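Local coordinates for sensor histidine kinase CitA (Klebsiella pneumoniae, PDB 1P0Z), which senses citrate as a membrane-bound kinase, binding H-citrate(2-) through its periplasmic domain, and probably activates its partner CitB by phosphorylation, at residues E2-Q7 against S100-K105; E27-R32 against I53-A58; P107-D110 against K114-G117. All blocks are in the same frame, centred on the assembly; numbering follows the deposited sequence.

Contact 1 of 3, residues E2-Q7 against S100-K105; sequences ERLHYQ and SSLRGK. With MO7 (bis(mu4-oxo)-bis(mu3-oxo)-octakis(mu2-oxo)-dodecaoxo-heptamolybdenum (VI)), chain M; OMO (Mo(VI)(=O)(oh)2 cluster), chain N.
Where helix 6-20 begins, L4 and the N-cap residue H5 settle against L102 on strand 101-109. L102 is modelled in two conformers, so the details hold for one of them. The leucine ends lie alongside each other, pointing opposite ways, L4 CD2 4.0 Å from L102 CD1. The other methyl of L102, CD2, turns to the backbone, 3.3 Å from H5 O, and it also touches H5 CB, 3.9 Å away. A leucine suits this buried place, where V91 and V93 of the next strand continue the apolar surface. In the extracellular PAS fold of this domain the helix start thus packs on one face of the central antiparallel sheet. R103 and K105, both citrate-binding residues, belong to the opposite face. R103 NH1 donates to OR1 of the small molybdenum oxide at 2.9 Å and also forms a salt bridge with D79, which pairs with K105 as well. Heptamolybdate occupies the helix N-terminus, a natural place for a polyanion because the first amides have no helical acceptor: Y6 N gives a bond of 2.9 Å to O24 and Q7 N one of 2.8 Å to O15, and V8 N joins them. H5 places CG anti to its carbonyl carbon (chi1 -51°), bringing ND1 within 2.7 Å of O9, which lies in the ring plane at the edge; the bond is nearly straight at 166°. On the molybdenum that carries O15, Q7 NE2 also reaches O16, 3.1 Å away. R3 adds a weak bond from NH1 to O19, its guanidinium lying with one face under Y6 CD2.

Contact 2 of 3, residues E27-R32 against I53-A58; sequences EAVQKR and ITVGDA
The guanidinium of R32 meets the carboxylate of D57 at its edge, through a single oxygen: OD2 lies close to the guanidinium plane, while the two flat groups are turned 52° apart. NH1 and NH2 both point at that atom, NH1 to OD2 at 2.9 Å with an angle of 154° at the hydrogen, and NH2 to OD2 at 3.2 Å. They approach OD2 from its anti side, slightly out of the carboxylate plane. The other oxygen, OD1, accepts from the backbone N atoms of S59 and Q61, so the turn after strand 52-57 fixes the rotation of the carboxylate. Aspartate is apt here, short enough to bind its own turn with one oxygen and accept a cation on the other. R32 leaves helix 23-30 in a Schellman motif, with positive phi and weak backbone bonding from R32 N to V29 O, 3.0 Å. From there its chain bends at chi3 (70°) to bring the guanidinium across to the strand, passing L63 and Q61. Deeper in, this helix packs on the sheet of the PAS domain: V29 CG2 lies 4.3 Å from V55 CG1, and both valines are buried, V29 also resting on L63 and I116 and V55 on I41 of helix 34-47. Compact apolar valines suit this buried layer between helix and sheet. T54, on the other face of the strand, touches the citrate-binding R62 and H65. K31, just before R32, reaches back one turn, its NZ 2.6 Å from E27 OE2 and above the carboxylate plane, a salt bridge on the helix's exposed flank.

Contact 3 of 3, residues P107-D110 against K114-G117; sequences PIQD and KVIG. With NA (sodium ion), chain L.
I108 faces both I116 and G117, making a classic beta bulge in the hairpin of strands 101-109 and 115-124. Among the backbone bonds, I108 N reaches G117 O at 2.9 Å, and I108 O receives I116 N, also at 2.9 Å, plus a weak bond from G117 N. Beyond the bulge D110 N donates to K114 O at 3.0 Å. Glycine is required at G117, whose backbone angles would jam a CB against the preceding carbonyl. Apolar contacts follow: P107 CB meets V115 CG1 at 4.0 Å, and the I108 side chain, in one of its two conformers, crosses that of I116 at about a right angle. Polar side chains close the turn. D110 takes the K114 amide on OD1 at 3.1 Å, from above its carboxylate plane, and a second, weak bond from T112 N; D110 OD2 and K114 NZ are of opposite charge but stay 4.2 Å apart. Q109 NE2 bonds to G113 O, and its OE1 accepts from a water that also binds the sodium. P107 contributes its carbonyl to that ion, which S20, S106 and three waters complete; P107 O is 2.4 Å from the sodium.

In the fold
All three contacts reach one five-stranded antiparallel sheet of the periplasmic PAS domain. Contacts 2 and 3 adjoin, centres about 9 Å apart, and touch: Q30 packs on I116, and V55 on I108, and helix 23-30 touches strands 52-57, 115-124 and 101-109. Contact 1 sits on the opposite side of the chain's centre, about 24 and 23 Å centre to centre from contacts 2 and 3, and shares strand 101-109 with contact 3. Along the chain, contact 2 is nested within the loop closed by contact 1, and contact 3 follows. Citrate-binding R103 and K105 thus lie on a strand touched near its start by residues leading into helix 6-20 and near its end by helix 23-30.

Contact 1 of 3, residues E2-Q7 against S100-K105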
ATOM      1  N   GLU A   2      -9.557  -3.525  23.324  1.00 41.18           N
ATOM      2  CA  GLU A   2      -8.409  -4.339  22.914  1.00 38.44           C
ATOM      3  C   GLU A   2      -7.819  -3.664  21.688  1.00 35.15           C
ATOM      4  O   GLU A   2      -8.544  -3.416  20.726  1.00 34.23           O
ATOM      5  CB  GLU A   2      -8.848  -5.754  22.528  1.00 41.06           C
ATOM      6  CG  GLU A   2      -9.127  -6.646  23.712  1.00 43.84           C
ATOM      7  CD  GLU A   2      -7.920  -6.810  24.606  1.00 44.73           C
ATOM      8  OE1 GLU A   2      -6.819  -7.102  24.086  1.00 45.90           O
ATOM      9  OE2 GLU A   2      -8.072  -6.659  25.835  1.00 47.01           O
ATOM     10  N   ARG A   3      -6.511  -3.401  21.700  1.00 31.06           N
ATOM     11  CA  ARG A   3      -5.899  -2.729  20.549  1.00 28.23           C
ATOM     12  C   ARG A   3      -4.741  -3.490  19.952  1.00 25.17           C
ATOM     13  O   ARG A   3      -4.059  -4.253  20.638  1.00 25.00           O
ATOM     14  CB  ARG A   3      -5.342  -1.362  20.967  1.00 28.39           C
ATOM     15  CG  ARG A   3      -6.376  -0.360  21.466  1.00 29.47           C
ATOM     16  CD  ARG A   3      -5.695   0.928  21.914  1.00 32.24           C
ATOM     17  NE  ARG A   3      -6.612   2.058  21.842  1.00 34.86           N
ATOM     18  CZ  ARG A   3      -6.227   3.326  21.878  1.00 36.00           C
ATOM     19  NH1 ARG A   3      -4.938   3.619  21.981  1.00 36.63           N
ATOM     20  NH2 ARG A   3      -7.129   4.300  21.816  1.00 36.58           N
ATOM     21  N   LEU A   4      -4.522  -3.291  18.642  1.00 20.98           N
ATOM     22  CA  LEU A   4      -3.348  -3.841  17.991  1.00 21.27           C
ATOM     23  C   LEU A   4      -2.654  -2.613  17.354  1.00 20.26           C
ATOM     24  O   LEU A   4      -2.932  -2.260  16.192  1.00 20.24           O
ATOM     25  CB  LEU A   4      -3.694  -4.862  16.889  1.00 21.54           C
ATOM     26  CG  LEU A   4      -2.446  -5.467  16.212  1.00 22.71           C
ATOM     27  CD1 LEU A   4      -1.557  -6.227  17.224  1.00 22.90           C
ATOM     28  CD2 LEU A   4      -2.905  -6.395  15.081  1.00 24.19           C
ATOM     29  N   HIS A   5      -1.767  -1.969  18.136  1.00 19.32           N
ATOM     30  CA  HIS A   5      -1.037  -0.762  17.697  1.00 18.89           C
ATOM     31  C   HIS A   5      -1.964   0.160  16.925  1.00 18.88           C
ATOM     32  O   HIS A   5      -1.739   0.519  15.765  1.00 18.66           O
ATOM     33  CB  HIS A   5       0.152  -1.186  16.853  1.00 18.49           C
ATOM     34  CG  HIS A   5       0.970  -2.225  17.536  1.00 21.07           C
ATOM     35  ND1 HIS A   5       1.716  -1.896  18.657  1.00 20.87           N
ATOM     36  CD2 HIS A   5       1.023  -3.570  17.320  1.00 19.69           C
ATOM     37  CE1 HIS A   5       2.210  -3.048  19.090  1.00 22.08           C
ATOM     38  NE2 HIS A   5       1.840  -4.091  18.327  1.00 22.08           N
ATOM     39  N   TYR A   6      -3.007   0.585  17.621  1.00 18.76           N
ATOM     40  CA  TYR A   6      -4.045   1.428  17.029  1.00 18.16           C
ATOM     41  C   TYR A   6      -3.510   2.668  16.312  1.00 18.09           C
ATOM     42  O   TYR A   6      -3.869   2.910  15.155  1.00 18.12           O
ATOM     43  CB  TYR A   6      -5.000   1.865  18.126  1.00 19.80           C
ATOM     44  CG  TYR A   6      -6.056   2.806  17.631  1.00 22.73           C
ATOM     45  CD1 TYR A   6      -7.082   2.337  16.837  1.00 24.40           C
ATOM     46  CD2 TYR A   6      -5.973   4.184  17.897  1.00 24.84           C
ATOM     47  CE1 TYR A   6      -8.016   3.212  16.291  1.00 27.45           C
ATOM     48  CE2 TYR A   6      -6.916   5.066  17.356  1.00 25.92           C
ATOM     49  CZ  TYR A   6      -7.921   4.564  16.559  1.00 27.11           C
ATOM     50  OH  TYR A   6      -8.876   5.415  16.020  1.00 32.12           O
ATOM     51  N   GLN A   7      -2.654   3.439  16.978  1.00 17.29           N
ATOM     52  CA  GLN A   7      -2.146   4.641  16.323  1.00 18.09           C
ATOM     53  C   GLN A   7      -1.322   4.343  15.101  1.00 18.71           C
ATOM     54  O   GLN A   7      -1.371   5.088  14.120  1.00 17.94           O
ATOM     55  CB  GLN A   7      -1.326   5.515  17.286  1.00 18.44           C
ATOM     56  CG  GLN A   7      -2.182   6.216  18.329  1.00 21.09           C
ATOM     57  CD  GLN A   7      -1.418   7.423  18.940  1.00 24.63           C
ATOM     58  OE1 GLN A   7      -0.934   8.280  18.204  1.00 27.74           O
ATOM     59  NE2 GLN A   7      -1.295   7.473  20.257  1.00 23.92           N
ATOM     60  N   SER A 100       5.896  -9.667  10.093  1.00 19.22           N
ATOM     61  CA  SER A 100       4.574  -9.336  10.609  1.00 19.22           C
ATOM     62  C   SER A 100       4.434  -7.815  10.672  1.00 19.08           C
ATOM     63  O   SER A 100       5.183  -7.128  11.383  1.00 19.98           O
ATOM     64  CB  SER A 100       4.356  -9.967  11.977  1.00 19.64           C
ATOM     65  OG  SER A 100       3.008  -9.798  12.348  1.00 22.60           O
ATOM     66  N   SER A 101       3.461  -7.300   9.913  1.00 17.49           N
ATOM     67  CA  SER A 101       3.293  -5.849   9.838  1.00 16.80           C
ATOM     68  C   SER A 101       1.853  -5.407   9.803  1.00 16.78           C
ATOM     69  O   SER A 101       0.980  -6.124   9.324  1.00 16.76           O
ATOM     70  CB  SER A 101       3.945  -5.341   8.524  1.00 16.80           C
ATOM     71  OG  SER A 101       3.407  -6.010   7.353  1.00 15.90           O
ATOM     72  N   LEU A 102       1.604  -4.198  10.305  0.55 16.79           N
ATOM     73  CA  LEU A 102       0.258  -3.600  10.276  0.55 17.27           C
ATOM     74  C   LEU A 102       0.241  -2.814   8.958  0.55 17.28           C
ATOM     75  O   LEU A 102       1.164  -2.025   8.721  0.55 18.65           O
ATOM     76  CB  LEU A 102       0.112  -2.655  11.474  0.55 18.93           C
ATOM     77  CG  LEU A 102      -1.295  -2.329  11.983  0.55 18.17           C
ATOM     78  CD1 LEU A 102      -2.031  -3.593  12.347  0.55 18.50           C
ATOM     79  CD2 LEU A 102      -1.185  -1.418  13.189  0.55 16.97           C
ATOM     80  N   ARG A 103      -0.789  -3.003   8.118  1.00 17.26           N
ATOM     81  CA  ARG A 103      -0.877  -2.359   6.805  1.00 16.27           C
ATOM     82  C   ARG A 103      -2.079  -1.466   6.745  1.00 17.83           C
ATOM     83  O   ARG A 103      -3.124  -1.832   7.280  1.00 19.07           O
ATOM     84  CB  ARG A 103      -1.118  -3.387   5.677  1.00 16.42           C
ATOM     85  CG  ARG A 103      -0.051  -4.467   5.560  1.00 17.08           C
ATOM     86  CD  ARG A 103      -0.473  -5.816   6.315  1.00 16.45           C
ATOM     87  NE  ARG A 103       0.669  -6.684   6.044  1.00 16.49           N
ATOM     88  CZ  ARG A 103       0.799  -7.443   4.944  1.00 15.58           C
ATOM     89  NH1 ARG A 103      -0.180  -7.501   4.059  1.00 16.56           N
ATOM     90  NH2 ARG A 103       1.995  -8.025   4.677  1.00 16.59           N
ATOM     91  N   GLY A 104      -1.918  -0.315   6.123  1.00 16.51           N
ATOM     92  CA  GLY A 104      -3.088   0.515   5.839  1.00 17.27           C
ATOM     93  C   GLY A 104      -3.243   0.293   4.326  1.00 17.29           C
ATOM     94  O   GLY A 104      -2.276   0.472   3.585  1.00 16.92           O
ATOM     95  N   LYS A 105      -4.443  -0.098   3.872  1.00 16.48           N
ATOM     96  CA  LYS A 105      -4.696  -0.388   2.460  1.00 16.71           C
ATOM     97  C   LYS A 105      -5.803   0.478   1.944  1.00 16.41           C
ATOM     98  O   LYS A 105      -6.755   0.754   2.667  1.00 16.74           O
ATOM     99  CB  LYS A 105      -5.135  -1.830   2.291  1.00 18.78           C
ATOM    100  CG  LYS A 105      -4.181  -2.877   2.952  1.00 21.13           C
ATOM    101  CD  LYS A 105      -3.746  -3.901   1.909  1.00 22.18           C
ATOM    102  CE  LYS A 105      -3.125  -5.076   2.560  1.00 22.78           C
ATOM    103  NZ  LYS A 105      -2.643  -5.982   1.485  1.00 22.85           N
TER
HETATM  104 MO1  MO7 M1630       1.325   1.857  22.676  1.00 24.33          MO
HETATM  105  O1  MO7 M1630       0.446   3.200  22.873  1.00 22.86           O
HETATM  106  O2  MO7 M1630       2.284   0.063  22.144  1.00 25.44           O
HETATM  107  O3  MO7 M1630       2.433   2.397  21.209  1.00 23.92           O
HETATM  108  O4  MO7 M1630       2.553   1.987  23.985  1.00 26.19           O
HETATM  109  O5  MO7 M1630      -0.015   1.545  20.899  1.00 21.91           O
HETATM  110 MO2  MO7 M1630       3.776  -0.084  23.704  1.00 28.68          MO
HETATM  111  O6  MO7 M1630       4.560  -1.485  23.386  1.00 25.91           O
HETATM  112  O7  MO7 M1630       4.592   0.967  22.375  1.00 23.13           O
HETATM  113  O8  MO7 M1630       4.615   0.549  25.116  1.00 29.25           O
HETATM  114 MO3  MO7 M1630       3.674   0.639  20.616  1.00 24.64          MO
HETATM  115  O9  MO7 M1630       2.170   0.663  19.330  1.00 21.95           O
HETATM  116  O10 MO7 M1630       4.243  -0.948  20.275  1.00 23.36           O
HETATM  117  O11 MO7 M1630       4.781   1.629  19.745  1.00 24.16           O
HETATM  118 MO4  MO7 M1630       1.161   2.346  19.322  1.00 21.52          MO
HETATM  119  O12 MO7 M1630       0.307   3.895  20.084  1.00 21.58           O
HETATM  120  O13 MO7 M1630       2.418   3.321  18.570  1.00 19.98           O
HETATM  121  O14 MO7 M1630       0.051   1.944  18.000  1.00 19.81           O
HETATM  122 MO5  MO7 M1630      -1.232   3.275  21.052  1.00 23.12          MO
HETATM  123  O15 MO7 M1630      -2.347   3.144  19.731  1.00 22.72           O
HETATM  124  O16 MO7 M1630      -1.690   4.766  21.796  1.00 23.61           O
HETATM  125  O17 MO7 M1630       0.098   0.589  23.391  1.00 25.01           O
HETATM  126  O18 MO7 M1630       2.252  -0.850  24.533  1.00 27.01           O
HETATM  127  O19 MO7 M1630      -2.023   2.041  22.285  1.00 22.99           O
HETATM  128 MO6  MO7 M1630       1.001  -1.375  23.084  1.00 26.66          MO
HETATM  129 MO7  MO7 M1630      -1.499   0.280  21.832  1.00 23.31          MO
HETATM  130  O20 MO7 M1630      -0.285  -1.176  21.619  1.00 25.03           O
HETATM  131  O21 MO7 M1630       1.771  -2.704  22.543  1.00 26.23           O
HETATM  132  O22 MO7 M1630      -0.154  -2.002  24.248  1.00 26.46           O
HETATM  133  O23 MO7 M1630      -2.486  -0.450  23.115  1.00 25.31           O
HETATM  134  O24 MO7 M1630      -2.467   0.019  20.404  1.00 22.23           O
HETATM  135  OM1 OMO N1631       2.578 -10.768   0.866  1.00 17.82           O
HETATM  136 MO   OMO N1631       1.429  -9.281   0.867  1.00 19.30          MO
HETATM  137  OR1 OMO N1631       0.454  -9.663   2.221  1.00 18.14           O
HETATM  138  OM2 OMO N1631       0.418  -9.696  -0.492  1.00 18.58           O

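Contact 2 of 3, residues E27-R32 against I53-A58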
ATOM      1  N   GLU A  27      -2.664   8.339 -12.720  1.00 28.01           N
ATOM      2  CA  GLU A  27      -2.212   8.352 -14.117  1.00 30.12           C
ATOM      3  C   GLU A  27      -1.089   7.366 -14.414  1.00 29.43           C
ATOM      4  O   GLU A  27      -1.152   6.636 -15.418  1.00 28.93           O
ATOM      5  CB  GLU A  27      -1.758   9.754 -14.535  1.00 33.13           C
ATOM      6  CG  GLU A  27      -1.315   9.809 -16.013  1.00 37.89           C
ATOM      7  CD  GLU A  27      -0.949  11.201 -16.477  1.00 40.37           C
ATOM      8  OE1 GLU A  27      -1.834  12.080 -16.460  1.00 42.44           O
ATOM      9  OE2 GLU A  27       0.220  11.418 -16.862  1.00 42.74           O
ATOM     10  N   ALA A  28      -0.084   7.314 -13.539  1.00 28.20           N
ATOM     11  CA  ALA A  28       1.044   6.422 -13.747  1.00 28.29           C
ATOM     12  C   ALA A  28       0.579   4.962 -13.722  1.00 28.17           C
ATOM     13  O   ALA A  28       1.099   4.124 -14.468  1.00 27.24           O
ATOM     14  CB  ALA A  28       2.122   6.674 -12.684  1.00 27.43           C
ATOM     15  N   VAL A  29      -0.412   4.651 -12.885  1.00 27.33           N
ATOM     16  CA  VAL A  29      -0.913   3.282 -12.825  1.00 27.68           C
ATOM     17  C   VAL A  29      -1.714   2.920 -14.094  1.00 29.60           C
ATOM     18  O   VAL A  29      -1.597   1.812 -14.607  1.00 30.34           O
ATOM     19  CB  VAL A  29      -1.793   3.075 -11.550  1.00 27.00           C
ATOM     20  CG1 VAL A  29      -2.540   1.733 -11.592  1.00 25.88           C
ATOM     21  CG2 VAL A  29      -0.887   3.116 -10.310  1.00 25.94           C
ATOM     22  N   GLN A  30      -2.538   3.848 -14.576  0.62 30.46           N
ATOM     23  CA  GLN A  30      -3.341   3.630 -15.776  0.62 32.32           C
ATOM     24  C   GLN A  30      -2.427   3.331 -16.953  0.62 32.69           C
ATOM     25  O   GLN A  30      -2.732   2.475 -17.779  0.62 32.41           O
ATOM     26  CB  GLN A  30      -4.198   4.869 -16.090  0.62 33.15           C
ATOM     27  CG  GLN A  30      -5.299   5.100 -15.075  0.62 34.64           C
ATOM     28  CD  GLN A  30      -6.132   6.338 -15.341  0.62 35.65           C
ATOM     29  OE1 GLN A  30      -5.602   7.439 -15.530  0.62 35.33           O
ATOM     30  NE2 GLN A  30      -7.451   6.166 -15.335  0.62 36.07           N
ATOM     31  N   LYS A  31      -1.303   4.042 -17.006  1.00 32.80           N
ATOM     32  CA  LYS A  31      -0.304   3.884 -18.068  1.00 33.95           C
ATOM     33  C   LYS A  31       0.698   2.755 -17.830  1.00 33.64           C
ATOM     34  O   LYS A  31       1.504   2.429 -18.719  1.00 33.09           O
ATOM     35  CB  LYS A  31       0.490   5.185 -18.226  1.00 35.73           C
ATOM     36  CG  LYS A  31      -0.319   6.372 -18.704  1.00 38.53           C
ATOM     37  CD  LYS A  31       0.517   7.617 -18.699  1.00 40.90           C
ATOM     38  CE  LYS A  31      -0.278   8.807 -19.209  1.00 42.80           C
ATOM     39  NZ  LYS A  31       0.511  10.062 -19.102  1.00 44.10           N
ATOM     40  N   ARG A  32       0.656   2.187 -16.628  1.00 32.78           N
ATOM     41  CA  ARG A  32       1.546   1.115 -16.196  1.00 33.05           C
ATOM     42  C   ARG A  32       2.990   1.568 -16.359  1.00 33.06           C
ATOM     43  O   ARG A  32       3.859   0.813 -16.804  1.00 33.61           O
ATOM     44  CB  ARG A  32       1.279  -0.176 -16.985  1.00 33.79           C
ATOM     45  CG  ARG A  32      -0.117  -0.759 -16.773  1.00 35.48           C
ATOM     46  CD  ARG A  32      -0.255  -2.166 -17.381  1.00 36.50           C
ATOM     47  NE  ARG A  32       0.500  -3.192 -16.656  1.00 38.46           N
ATOM     48  CZ  ARG A  32       0.078  -3.769 -15.529  1.00 38.75           C
ATOM     49  NH1 ARG A  32      -1.092  -3.419 -15.005  1.00 38.44           N
ATOM     50  NH2 ARG A  32       0.817  -4.701 -14.931  1.00 39.91           N
ATOM     51  N   ILE A  53       6.110   0.582   1.350  1.00 17.48           N
ATOM     52  CA  ILE A  53       4.901   0.952   0.633  1.00 17.51           C
ATOM     53  C   ILE A  53       4.895   0.030  -0.582  1.00 18.58           C
ATOM     54  O   ILE A  53       5.914  -0.097  -1.270  1.00 19.01           O
ATOM     55  CB  ILE A  53       4.922   2.411   0.111  1.00 17.44           C
ATOM     56  CG1 ILE A  53       5.065   3.364   1.290  1.00 19.16           C
ATOM     57  CG2 ILE A  53       3.639   2.675  -0.700  1.00 17.38           C
ATOM     58  CD1 ILE A  53       5.208   4.846   0.885  1.00 18.07           C
ATOM     59  N   THR A  54       3.749  -0.593  -0.840  1.00 17.50           N
ATOM     60  CA  THR A  54       3.587  -1.457  -1.992  1.00 17.57           C
ATOM     61  C   THR A  54       2.454  -0.893  -2.843  1.00 18.04           C
ATOM     62  O   THR A  54       1.439  -0.422  -2.294  1.00 17.92           O
ATOM     63  CB  THR A  54       3.164  -2.907  -1.558  1.00 18.07           C
ATOM     64  OG1 THR A  54       4.242  -3.528  -0.843  1.00 18.45           O
ATOM     65  CG2 THR A  54       2.806  -3.776  -2.810  1.00 19.55           C
ATOM     66  N   VAL A  55       2.620  -0.924  -4.173  1.00 17.57           N
ATOM     67  CA  VAL A  55       1.558  -0.470  -5.063  1.00 18.45           C
ATOM     68  C   VAL A  55       1.245  -1.639  -5.999  1.00 18.57           C
ATOM     69  O   VAL A  55       2.173  -2.256  -6.563  1.00 18.49           O
ATOM     70  CB  VAL A  55       1.973   0.737  -5.941  1.00 18.00           C
ATOM     71  CG1 VAL A  55       0.782   1.103  -6.873  1.00 20.62           C
ATOM     72  CG2 VAL A  55       2.362   1.945  -5.040  1.00 20.16           C
ATOM     73  N   GLY A  56      -0.040  -1.967  -6.099  1.00 18.37           N
ATOM     74  CA  GLY A  56      -0.420  -3.059  -6.989  1.00 19.97           C
ATOM     75  C   GLY A  56      -1.436  -2.604  -8.031  1.00 20.20           C
ATOM     76  O   GLY A  56      -2.110  -1.581  -7.855  1.00 20.32           O
ATOM     77  N   ASP A  57      -1.550  -3.372  -9.118  1.00 20.85           N
ATOM     78  CA  ASP A  57      -2.546  -3.031 -10.133  1.00 22.31           C
ATOM     79  C   ASP A  57      -3.900  -3.652  -9.776  1.00 23.08           C
ATOM     80  O   ASP A  57      -4.092  -4.200  -8.673  1.00 22.08           O
ATOM     81  CB  ASP A  57      -2.073  -3.430 -11.547  1.00 24.90           C
ATOM     82  CG  ASP A  57      -2.053  -4.930 -11.781  1.00 26.75           C
ATOM     83  OD1 ASP A  57      -2.586  -5.722 -10.970  1.00 25.35           O
ATOM     84  OD2 ASP A  57      -1.484  -5.310 -12.839  1.00 29.11           O
ATOM     85  N   ALA A  58      -4.861  -3.563 -10.696  1.00 23.51           N
ATOM     86  CA  ALA A  58      -6.200  -4.043 -10.404  1.00 24.82           C
ATOM     87  C   ALA A  58      -6.296  -5.533 -10.069  1.00 25.52           C
ATOM     88  O   ALA A  58      -7.214  -5.958  -9.359  1.00 24.73           O
ATOM     89  CB  ALA A  58      -7.142  -3.692 -11.584  1.00 26.06           C
TER

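Contact 3 of 3, residues P107-D110 against K114-G117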
ATOM      1  N   PRO A 107      -7.816   1.527  -2.089  1.00 16.91           N
ATOM      2  CA  PRO A 107      -7.774   1.326  -3.544  1.00 18.15           C
ATOM      3  C   PRO A 107      -7.356   2.609  -4.250  1.00 18.12           C
ATOM      4  O   PRO A 107      -7.518   3.719  -3.707  1.00 18.21           O
ATOM      5  CB  PRO A 107      -9.241   1.010  -3.899  1.00 18.59           C
ATOM      6  CG  PRO A 107     -10.045   1.777  -2.853  1.00 19.45           C
ATOM      7  CD  PRO A 107      -9.190   1.595  -1.568  1.00 18.23           C
ATOM      8  N   ILE A 108      -6.748   2.463  -5.413  0.66 18.14           N
ATOM      9  CA  ILE A 108      -6.426   3.612  -6.272  0.66 18.09           C
ATOM     10  C   ILE A 108      -7.591   3.523  -7.280  0.66 19.53           C
ATOM     11  O   ILE A 108      -7.820   2.458  -7.857  0.66 17.33           O
ATOM     12  CB  ILE A 108      -5.116   3.412  -7.048  0.66 18.17           C
ATOM     13  CG1 ILE A 108      -3.962   3.088  -6.093  0.66 16.76           C
ATOM     14  CG2 ILE A 108      -4.826   4.672  -7.864  0.66 17.71           C
ATOM     15  CD1 ILE A 108      -2.646   2.743  -6.824  0.66 13.68           C
ATOM     16  N   GLN A 109      -8.312   4.628  -7.476  1.00 19.89           N
ATOM     17  CA  GLN A 109      -9.503   4.660  -8.350  1.00 20.46           C
ATOM     18  C   GLN A 109      -9.426   5.690  -9.455  1.00 22.80           C
ATOM     19  O   GLN A 109      -8.829   6.742  -9.264  1.00 21.95           O
ATOM     20  CB  GLN A 109     -10.729   4.957  -7.495  1.00 22.67           C
ATOM     21  CG  GLN A 109     -11.117   3.789  -6.597  1.00 23.17           C
ATOM     22  CD  GLN A 109     -12.057   4.203  -5.500  1.00 25.02           C
ATOM     23  OE1 GLN A 109     -11.653   4.867  -4.537  1.00 25.69           O
ATOM     24  NE2 GLN A 109     -13.338   3.829  -5.631  1.00 26.26           N
ATOM     25  N   ASP A 110     -10.019   5.386 -10.614  1.00 23.34           N
ATOM     26  CA  ASP A 110     -10.052   6.419 -11.656  1.00 25.47           C
ATOM     27  C   ASP A 110     -11.178   7.415 -11.319  1.00 26.57           C
ATOM     28  O   ASP A 110     -11.868   7.275 -10.301  1.00 25.26           O
ATOM     29  CB  ASP A 110     -10.214   5.826 -13.080  1.00 26.50           C
ATOM     30  CG  ASP A 110     -11.526   5.099 -13.305  1.00 28.29           C
ATOM     31  OD1 ASP A 110     -12.533   5.334 -12.610  1.00 29.20           O
ATOM     32  OD2 ASP A 110     -11.551   4.270 -14.254  1.00 31.83           O
ATOM     33  N   LYS A 114     -13.860   3.450 -10.609  1.00 25.42           N
ATOM     34  CA  LYS A 114     -13.405   2.091 -10.887  1.00 24.84           C
ATOM     35  C   LYS A 114     -12.083   1.814 -10.170  1.00 23.24           C
ATOM     36  O   LYS A 114     -11.178   2.600 -10.251  1.00 22.59           O
ATOM     37  CB  LYS A 114     -13.178   1.906 -12.390  1.00 26.64           C
ATOM     38  CG  LYS A 114     -12.875   0.465 -12.779  1.00 29.97           C
ATOM     39  CD  LYS A 114     -12.689   0.313 -14.275  1.00 32.23           C
ATOM     40  CE  LYS A 114     -11.339   0.807 -14.702  1.00 34.01           C
ATOM     41  NZ  LYS A 114     -11.151   0.581 -16.196  1.00 35.68           N
ATOM     42  N   VAL A 115     -11.970   0.677  -9.502  1.00 22.37           N
ATOM     43  CA  VAL A 115     -10.688   0.370  -8.861  1.00 21.40           C
ATOM     44  C   VAL A 115      -9.663  -0.060  -9.923  1.00 22.63           C
ATOM     45  O   VAL A 115      -9.903  -0.988 -10.722  1.00 22.00           O
ATOM     46  CB  VAL A 115     -10.843  -0.770  -7.836  1.00 21.41           C
ATOM     47  CG1 VAL A 115      -9.459  -1.124  -7.246  1.00 21.85           C
ATOM     48  CG2 VAL A 115     -11.811  -0.346  -6.743  1.00 22.45           C
ATOM     49  N   ILE A 116      -8.510   0.605  -9.932  1.00 21.90           N
ATOM     50  CA  ILE A 116      -7.447   0.262 -10.876  1.00 21.92           C
ATOM     51  C   ILE A 116      -6.178  -0.206 -10.163  1.00 21.39           C
ATOM     52  O   ILE A 116      -5.138  -0.456 -10.796  1.00 23.66           O
ATOM     53  CB  ILE A 116      -7.104   1.460 -11.824  1.00 23.14           C
ATOM     54  CG1 ILE A 116      -6.619   2.675 -11.016  1.00 22.95           C
ATOM     55  CG2 ILE A 116      -8.366   1.812 -12.674  1.00 22.67           C
ATOM     56  CD1 ILE A 116      -6.063   3.843 -11.899  1.00 24.73           C
ATOM     57  N   GLY A 117      -6.248  -0.291  -8.836  1.00 19.61           N
ATOM     58  CA  GLY A 117      -5.046  -0.740  -8.133  1.00 19.31           C
ATOM     59  C   GLY A 117      -5.200  -0.569  -6.630  1.00 18.27           C
ATOM     60  O   GLY A 117      -6.287  -0.304  -6.126  1.00 18.44           O
TER
HETATM   61 NA    NA L1633      -8.045   5.300  -2.006  1.00 19.11          NA
HETATM   62  O   HOH W   1      -9.178   6.415  -3.913  1.00 24.93           O
HETATM   63  O   HOH W   2     -10.421   5.041  -1.235  1.00 22.98           O
HETATM   64  O   HOH W   3      -8.063   7.446  -0.994  1.00 20.21           O